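Local coordinates for protein methanogen homoaconitase large subunit (Methanocaldococcus jannaschii, PDB 4KP2) that catalyses, together with its small subunit, the reversible dehydration of (R)-homocitrate to cis-homoaconitate and its hydration to homoisocitrate, using a [4Fe-4S] cluster, at residues Met159-Ile162 and Thr168-Lys171; Gln121-Asn126 and Cys142-Phe147; Ala232-Gly237 and Thr404-Lys409. All coordinates share one frame; numbering follows the deposited sequence.

Overall arrangement
Contact 2 comes first along the chain, then contact 1, then contact 3, without overlap. Contact 2 joins helix 119-126 to the loop between strands 133-136 and 150-153 of the first parallel sheet. Contact 1 lies where helix 156-165 turns into strand 167-180 of the mixed sheet, its centre about 19 Å from that of contact 2 and about 23 Å from that of contact 3. Contact 3 joins a loop leading into strand 239-242 of the mixed sheet to one leaving strand 399-402 of the second parallel sheet. Contacts 2 and 3, centres about 18 Å apart, touch through Cys142 and Ala232; each brings loops close to predicted cluster cysteines, whereas contact 1 lies away from them.

Contact 1 (Met159-Ile162 and Thr168-Lys171); sequences MAYI and TWIK
Tyr161 of helix 156-165 reaches across to Thr168 and Trp169, at the start of the strand that follows. Its CB already points toward the strand, and with CG opposite the backbone N (chi1 -178°) the ring is carried outward from the helix. Along the ring, Tyr161 CE2 meets Thr168 CA at 4.2 Å, near the ring plane, and Trp169 CD1 at 4.0 Å. Tyr161 CZ then lies 3.9 Å from Trp169 NE1, and at the tip Tyr161 OH accepts a hydrogen bond from Trp169 NE1 at 3.0 Å. The hydroxyl lies close to the indole plane, but the N-H...O angle of 139° makes the bond noticeably bent. The two rings meet rim to rim with planes at 57°, neither covering the other's face. Aromatic residues with a polar edge suit this partly exposed border, where they add both a bond and apolar area.

Deeper in, Ile162 lays CG1 and CD1 against Thr168 CB, 3.8 Å from each. Two beta-branched side chains fit here, filling buried space beside the backbone; Ile162 also touches Phe154 and Val47. Thr168 and Ile170 pair through their backbones with Val45 and Ile43, which fixes the strand. This is a tight helix-to-strand connection, by which the alpha/beta part of an aconitase-family fold passes from its parallel sheet into the neighbouring mixed sheet.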
# COMPACT_ATOMS: atom_id res chain seq x y z
N MET A 159 -24.63 16.00 -6.41
CA MET A 159 -23.91 15.29 -7.46
C MET A 159 -24.85 14.44 -8.30
O MET A 159 -24.61 14.24 -9.49
CB MET A 159 -22.79 14.42 -6.86
CG MET A 159 -21.54 15.19 -6.46
SD MET A 159 -20.48 15.62 -7.86
CE MET A 159 -21.10 17.25 -8.31
N ALA A 160 -25.91 13.94 -7.68
CA ALA A 160 -26.92 13.17 -8.40
C ALA A 160 -27.74 14.08 -9.31
O ALA A 160 -28.07 13.72 -10.43
CB ALA A 160 -27.83 12.45 -7.42
N TYR A 161 -28.06 15.27 -8.80
CA TYR A 161 -28.80 16.27 -9.55
C TYR A 161 -28.02 16.68 -10.80
O TYR A 161 -28.58 16.76 -11.89
CB TYR A 161 -29.06 17.49 -8.67
CG TYR A 161 -29.87 18.59 -9.33
CD1 TYR A 161 -31.26 18.57 -9.28
CD2 TYR A 161 -29.25 19.64 -9.99
CE1 TYR A 161 -32.00 19.57 -9.88
CE2 TYR A 161 -29.99 20.64 -10.59
CZ TYR A 161 -31.36 20.60 -10.53
OH TYR A 161 -32.10 21.59 -11.13
N ILE A 162 -26.73 16.93 -10.61
CA ILE A 162 -25.86 17.32 -11.71
C ILE A 162 -25.67 16.18 -12.71
O ILE A 162 -25.65 16.39 -13.92
CB ILE A 162 -24.49 17.81 -11.18
CG1 ILE A 162 -24.66 19.13 -10.43
CG2 ILE A 162 -23.49 17.96 -12.32
CD1 ILE A 162 -23.37 19.69 -9.88
N THR A 168 -26.59 22.99 -12.52
CA THR A 168 -26.73 23.19 -11.08
C THR A 168 -27.08 24.64 -10.78
O THR A 168 -26.99 25.50 -11.65
CB THR A 168 -25.44 22.81 -10.34
OG1 THR A 168 -25.66 22.90 -8.92
CG2 THR A 168 -24.31 23.75 -10.73
N TRP A 169 -27.48 24.90 -9.54
CA TRP A 169 -27.87 26.25 -9.14
C TRP A 169 -26.97 26.76 -8.02
O TRP A 169 -27.02 26.26 -6.90
CB TRP A 169 -29.33 26.26 -8.69
CG TRP A 169 -30.28 25.81 -9.75
CD1 TRP A 169 -30.56 24.52 -10.10
CD2 TRP A 169 -31.08 26.64 -10.60
NE1 TRP A 169 -31.49 24.50 -11.12
CE2 TRP A 169 -31.82 25.79 -11.44
CE3 TRP A 169 -31.24 28.02 -10.73
CZ2 TRP A 169 -32.71 26.27 -12.40
CZ3 TRP A 169 -32.12 28.50 -11.69
CH2 TRP A 169 -32.84 27.63 -12.51
N ILE A 170 -26.15 27.75 -8.34
CA ILE A 170 -25.25 28.34 -7.36
C ILE A 170 -25.39 29.85 -7.31
O ILE A 170 -25.96 30.46 -8.22
CB ILE A 170 -23.78 28.01 -7.68
CG1 ILE A 170 -23.37 28.66 -9.01
CG2 ILE A 170 -23.55 26.51 -7.71
CD1 ILE A 170 -21.91 28.53 -9.32
N LYS A 171 -24.89 30.44 -6.24
CA LYS A 171 -24.87 31.89 -6.10
C LYS A 171 -23.46 32.40 -6.37
O LYS A 171 -22.50 31.91 -5.76
CB LYS A 171 -25.32 32.30 -4.70
CG LYS A 171 -25.42 33.80 -4.49
CD LYS A 171 -25.82 34.15 -3.06
CE LYS A 171 -27.27 33.78 -2.76
NZ LYS A 171 -27.44 32.37 -2.32

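Contact 2 (Gln121-Asn126 and Cys142-Phe147); sequences QILAEN and CTHGAF
Leu123 and His144 meet at about a right angle in a closely packed part of this buried contact. Leu123 CB lies 3.4 Å from His144 CE1, reaching it obliquely. From the same side the methyl Leu123 CD2 sits over the ring face, 3.4 Å from His144 NE2. With chi1 at -48°, His144 holds its CG beside its own backbone N, which turns the ring toward the helix; the ring of His120 also meets it, the two planes steeply inclined.

Phe147 completes the tight side by spanning the gap to Ala124. Phe147 CZ rests 3.6 Å from Ala124 CB and 3.4 Å from Ala124 O. The small alanine lets the large ring come this close to the helix backbone. That carbonyl accepts a hydrogen bond from Arg256 NH1 and a weak one from Tyr251 OH.

Elsewhere on the helix the loop is not engaged, and polar bonds take over from packing. The CB atoms of Gln121 and Glu125, one turn apart, point away from the loop; Gln121 NE2 donates to Glu125 OE2 at 3.1 Å, almost straight at 172°. Both side chains are buried, and their remaining oxygens are satisfied by Arg327 and Ser355 respectively. Of this group Asn126 alone is exposed, as suits a polar residue.

Helix 119-126 leads on to strand 133-136, and the loop after that strand carries His144 to about 6 Å from the side chain of Cys323, a predicted [4Fe-4S] ligand. A histidine-bearing loop at the end of a parallel strand, near one of the predicted cluster cysteines, is consistent with the cluster site of the aconitase family.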
# COMPACT_ATOMS: atom_id res chain seq x y z
N GLN A 121 -5.94 14.71 -9.00
CA GLN A 121 -4.70 14.64 -9.77
C GLN A 121 -4.96 14.12 -11.18
O GLN A 121 -4.42 14.63 -12.15
CB GLN A 121 -3.67 13.77 -9.05
CG GLN A 121 -2.32 13.73 -9.74
CD GLN A 121 -1.63 15.08 -9.77
OE1 GLN A 121 -1.84 15.91 -8.89
NE2 GLN A 121 -0.80 15.30 -10.78
N ILE A 122 -5.79 13.08 -11.27
CA ILE A 122 -6.18 12.52 -12.56
C ILE A 122 -6.94 13.56 -13.37
O ILE A 122 -6.71 13.72 -14.58
CB ILE A 122 -7.08 11.28 -12.38
CG1 ILE A 122 -6.28 10.13 -11.76
CG2 ILE A 122 -7.67 10.84 -13.71
CD1 ILE A 122 -7.09 8.88 -11.52
N LEU A 123 -7.83 14.28 -12.70
CA LEU A 123 -8.65 15.30 -13.34
C LEU A 123 -7.78 16.43 -13.90
O LEU A 123 -8.09 17.01 -14.94
CB LEU A 123 -9.66 15.87 -12.34
CG LEU A 123 -11.10 16.05 -12.83
CD1 LEU A 123 -11.64 14.74 -13.36
CD2 LEU A 123 -11.97 16.57 -11.69
N ALA A 124 -6.69 16.72 -13.21
CA ALA A 124 -5.77 17.77 -13.63
C ALA A 124 -4.84 17.27 -14.73
O ALA A 124 -4.29 18.07 -15.49
CB ALA A 124 -4.96 18.27 -12.44
N GLU A 125 -4.67 15.96 -14.82
CA GLU A 125 -3.73 15.37 -15.76
C GLU A 125 -4.32 15.12 -17.14
O GLU A 125 -3.57 14.89 -18.10
CB GLU A 125 -3.15 14.07 -15.21
CG GLU A 125 -2.04 14.25 -14.20
CD GLU A 125 -1.49 12.93 -13.71
OE1 GLU A 125 -1.94 11.87 -14.21
OE2 GLU A 125 -0.61 12.94 -12.83
N ASN A 126 -5.64 15.15 -17.26
CA ASN A 126 -6.26 14.75 -18.52
C ASN A 126 -7.69 15.25 -18.76
O ASN A 126 -8.37 14.77 -19.67
CB ASN A 126 -6.23 13.22 -18.65
CG ASN A 126 -6.17 12.75 -20.09
OD1 ASN A 126 -7.19 12.41 -20.69
ND2 ASN A 126 -4.97 12.73 -20.66
N CYS A 142 -11.97 22.40 -5.34
CA CYS A 142 -11.48 23.76 -5.55
C CYS A 142 -10.04 23.80 -6.08
O CYS A 142 -9.56 24.84 -6.53
CB CYS A 142 -11.56 24.56 -4.24
SG CYS A 142 -10.73 23.77 -2.84
N THR A 143 -9.37 22.65 -6.04
CA THR A 143 -8.01 22.52 -6.53
C THR A 143 -7.90 22.89 -8.01
O THR A 143 -6.90 23.46 -8.45
CB THR A 143 -7.50 21.07 -6.35
OG1 THR A 143 -7.65 20.68 -4.98
CG2 THR A 143 -6.03 20.95 -6.75
N HIS A 144 -8.95 22.60 -8.76
CA HIS A 144 -8.95 22.80 -10.21
C HIS A 144 -9.20 24.25 -10.61
O HIS A 144 -9.49 24.54 -11.77
CB HIS A 144 -9.99 21.88 -10.86
CG HIS A 144 -9.91 20.46 -10.39
ND1 HIS A 144 -8.89 19.62 -10.75
CD2 HIS A 144 -10.73 19.74 -9.59
CE1 HIS A 144 -9.08 18.44 -10.19
NE2 HIS A 144 -10.18 18.48 -9.48
N GLY A 145 -9.10 25.15 -9.65
CA GLY A 145 -9.20 26.57 -9.93
C GLY A 145 -7.85 27.11 -10.38
O GLY A 145 -7.73 28.27 -10.76
N ALA A 146 -6.84 26.25 -10.34
CA ALA A 146 -5.50 26.61 -10.77
C ALA A 146 -5.41 26.64 -12.29
O ALA A 146 -4.45 27.16 -12.86
CB ALA A 146 -4.48 25.64 -10.20
N PHE A 147 -6.42 26.08 -12.94
CA PHE A 147 -6.50 26.08 -14.40
C PHE A 147 -7.26 27.30 -14.90
O PHE A 147 -7.34 27.54 -16.10
CB PHE A 147 -7.18 24.80 -14.89
CG PHE A 147 -6.35 23.56 -14.72
CD1 PHE A 147 -6.35 22.87 -13.52
CD2 PHE A 147 -5.58 23.09 -15.77
CE1 PHE A 147 -5.58 21.73 -13.37
CE2 PHE A 147 -4.81 21.95 -15.62
CZ PHE A 147 -4.81 21.27 -14.42

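Contact 3 (Ala232-Gly237 and Thr404-Lys409); sequences AIEMGG and TNRNFK
This is a loop-to-loop contact of the aconitase-family fold, in which the Glu234 carboxylate lies against the Asn405 carbonyl and the aliphatic chain of Arg406. Segment 232-237 runs from helix 222-230 toward strand 239-242 of the mixed sheet; segment 404-409 leaves strand 399-402 of the second parallel sheet. The site borders the predicted [4Fe-4S] cluster: Asn405 and Arg406 have side chains about 5 Å from those of Cys323 and Cys386 respectively.

Glu234 carries the contact from a short 3-10 turn. Its CB points toward the other loop, and a bend at chi2 (-62°) turns the carboxylate so that Asn405 O sits over its flat face, 3.3 Å from Glu234 CD, and not at its oxygen edge. Glu234 OE1 and that carbonyl O are both acceptors and form no bond with each other. A buried glutamate is accommodated because OE2 is hydrogen-bonded to His140 NE2, which ties it to the loop carrying Cys142.

Asn405 turns its CB toward Glu234, while its ND2 donates to Asn230 OD1. Asparagine suits the place because a short amide can reach the helix end just before segment 232-237. Phe408 CZ comes no nearer than 4.2 Å to Glu234 OE1, a loose contact, with carboxylate and ring planes 41° apart.

Arg406 has a long, bent chain that lets a carbon pass the carboxylate while the guanidinium continues beyond. Its guanidinium plane is 62° from that of the carboxylate, and NE is too far away for a salt bridge, though the opposite charges probably still attract. The actual meeting is made by carbon: Glu234 OE2 lies 3.4 Å from Arg406 CD.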
# COMPACT_ATOMS: atom_id res chain seq x y z
N ALA A 232 -8.17 25.98 -0.33
CA ALA A 232 -9.15 27.06 -0.32
C ALA A 232 -10.28 26.77 0.66
O ALA A 232 -10.74 27.67 1.37
CB ALA A 232 -9.71 27.28 -1.72
N ILE A 233 -10.72 25.52 0.70
CA ILE A 233 -11.80 25.10 1.59
C ILE A 233 -11.36 25.16 3.06
O ILE A 233 -12.19 25.34 3.96
CB ILE A 233 -12.30 23.68 1.23
CG1 ILE A 233 -13.52 23.31 2.08
CG2 ILE A 233 -11.19 22.66 1.40
CD1 ILE A 233 -14.68 24.27 1.94
N GLU A 234 -10.06 25.02 3.29
CA GLU A 234 -9.52 25.04 4.64
C GLU A 234 -9.64 26.42 5.27
O GLU A 234 -9.52 26.57 6.49
CB GLU A 234 -8.06 24.58 4.64
CG GLU A 234 -7.83 23.25 3.94
CD GLU A 234 -8.58 22.10 4.61
OE1 GLU A 234 -8.80 22.16 5.84
OE2 GLU A 234 -8.94 21.14 3.90
N MET A 235 -9.86 27.43 4.43
CA MET A 235 -10.08 28.79 4.90
C MET A 235 -11.56 29.13 4.85
O MET A 235 -11.95 30.28 5.07
CB MET A 235 -9.29 29.78 4.05
CG MET A 235 -7.78 29.65 4.22
SD MET A 235 -6.86 30.68 3.06
CE MET A 235 -7.30 29.92 1.50
N GLY A 236 -12.39 28.13 4.57
CA GLY A 236 -13.82 28.32 4.47
C GLY A 236 -14.25 28.72 3.07
O GLY A 236 -15.44 28.80 2.78
N GLY A 237 -13.27 28.94 2.21
CA GLY A 237 -13.52 29.39 0.85
C GLY A 237 -14.36 28.44 0.03
O GLY A 237 -14.21 27.22 0.12
N THR A 404 -0.66 16.61 3.91
CA THR A 404 -2.07 16.76 3.58
C THR A 404 -2.59 18.16 3.90
O THR A 404 -1.81 19.07 4.18
CB THR A 404 -2.94 15.72 4.33
OG1 THR A 404 -2.59 15.72 5.72
CG2 THR A 404 -2.73 14.33 3.75
N ASN A 405 -3.91 18.31 3.88
CA ASN A 405 -4.52 19.61 4.10
C ASN A 405 -5.42 19.66 5.34
O ASN A 405 -5.83 20.73 5.77
CB ASN A 405 -5.30 20.05 2.86
CG ASN A 405 -6.11 18.92 2.25
OD1 ASN A 405 -6.55 18.01 2.95
ND2 ASN A 405 -6.29 18.97 0.94
N ARG A 406 -5.73 18.49 5.89
CA ARG A 406 -6.55 18.42 7.10
C ARG A 406 -5.70 18.27 8.36
O ARG A 406 -4.62 17.67 8.33
CB ARG A 406 -7.57 17.28 7.01
CG ARG A 406 -8.95 17.73 6.58
CD ARG A 406 -9.03 17.94 5.08
NE ARG A 406 -9.08 16.68 4.35
CZ ARG A 406 -10.20 16.02 4.09
NH1 ARG A 406 -11.37 16.50 4.49
NH2 ARG A 406 -10.16 14.87 3.43
N ASN A 407 -6.19 18.82 9.46
CA ASN A 407 -5.42 18.89 10.70
C ASN A 407 -6.30 18.62 11.92
O ASN A 407 -5.85 18.70 13.06
CB ASN A 407 -4.77 20.27 10.81
CG ASN A 407 -3.70 20.32 11.88
OD1 ASN A 407 -3.19 19.29 12.31
ND2 ASN A 407 -3.35 21.53 12.31
N PHE A 408 -7.56 18.29 11.66
CA PHE A 408 -8.57 18.18 12.71
C PHE A 408 -8.30 17.06 13.72
O PHE A 408 -7.61 16.08 13.42
CB PHE A 408 -9.95 18.03 12.09
CG PHE A 408 -10.29 19.12 11.11
CD1 PHE A 408 -9.94 20.43 11.37
CD2 PHE A 408 -10.93 18.83 9.92
CE1 PHE A 408 -10.24 21.44 10.47
CE2 PHE A 408 -11.23 19.83 9.01
CZ PHE A 408 -10.88 21.13 9.29
N LYS A 409 -8.86 17.22 14.92
CA LYS A 409 -8.64 16.29 16.02
C LYS A 409 -9.21 14.91 15.74
O LYS A 409 -10.42 14.76 15.53
CB LYS A 409 -9.23 16.86 17.31
CG LYS A 409 -8.93 16.04 18.55
CD LYS A 409 -9.55 16.68 19.79
CE LYS A 409 -9.05 18.10 19.99
NZ LYS A 409 -9.67 18.75 21.18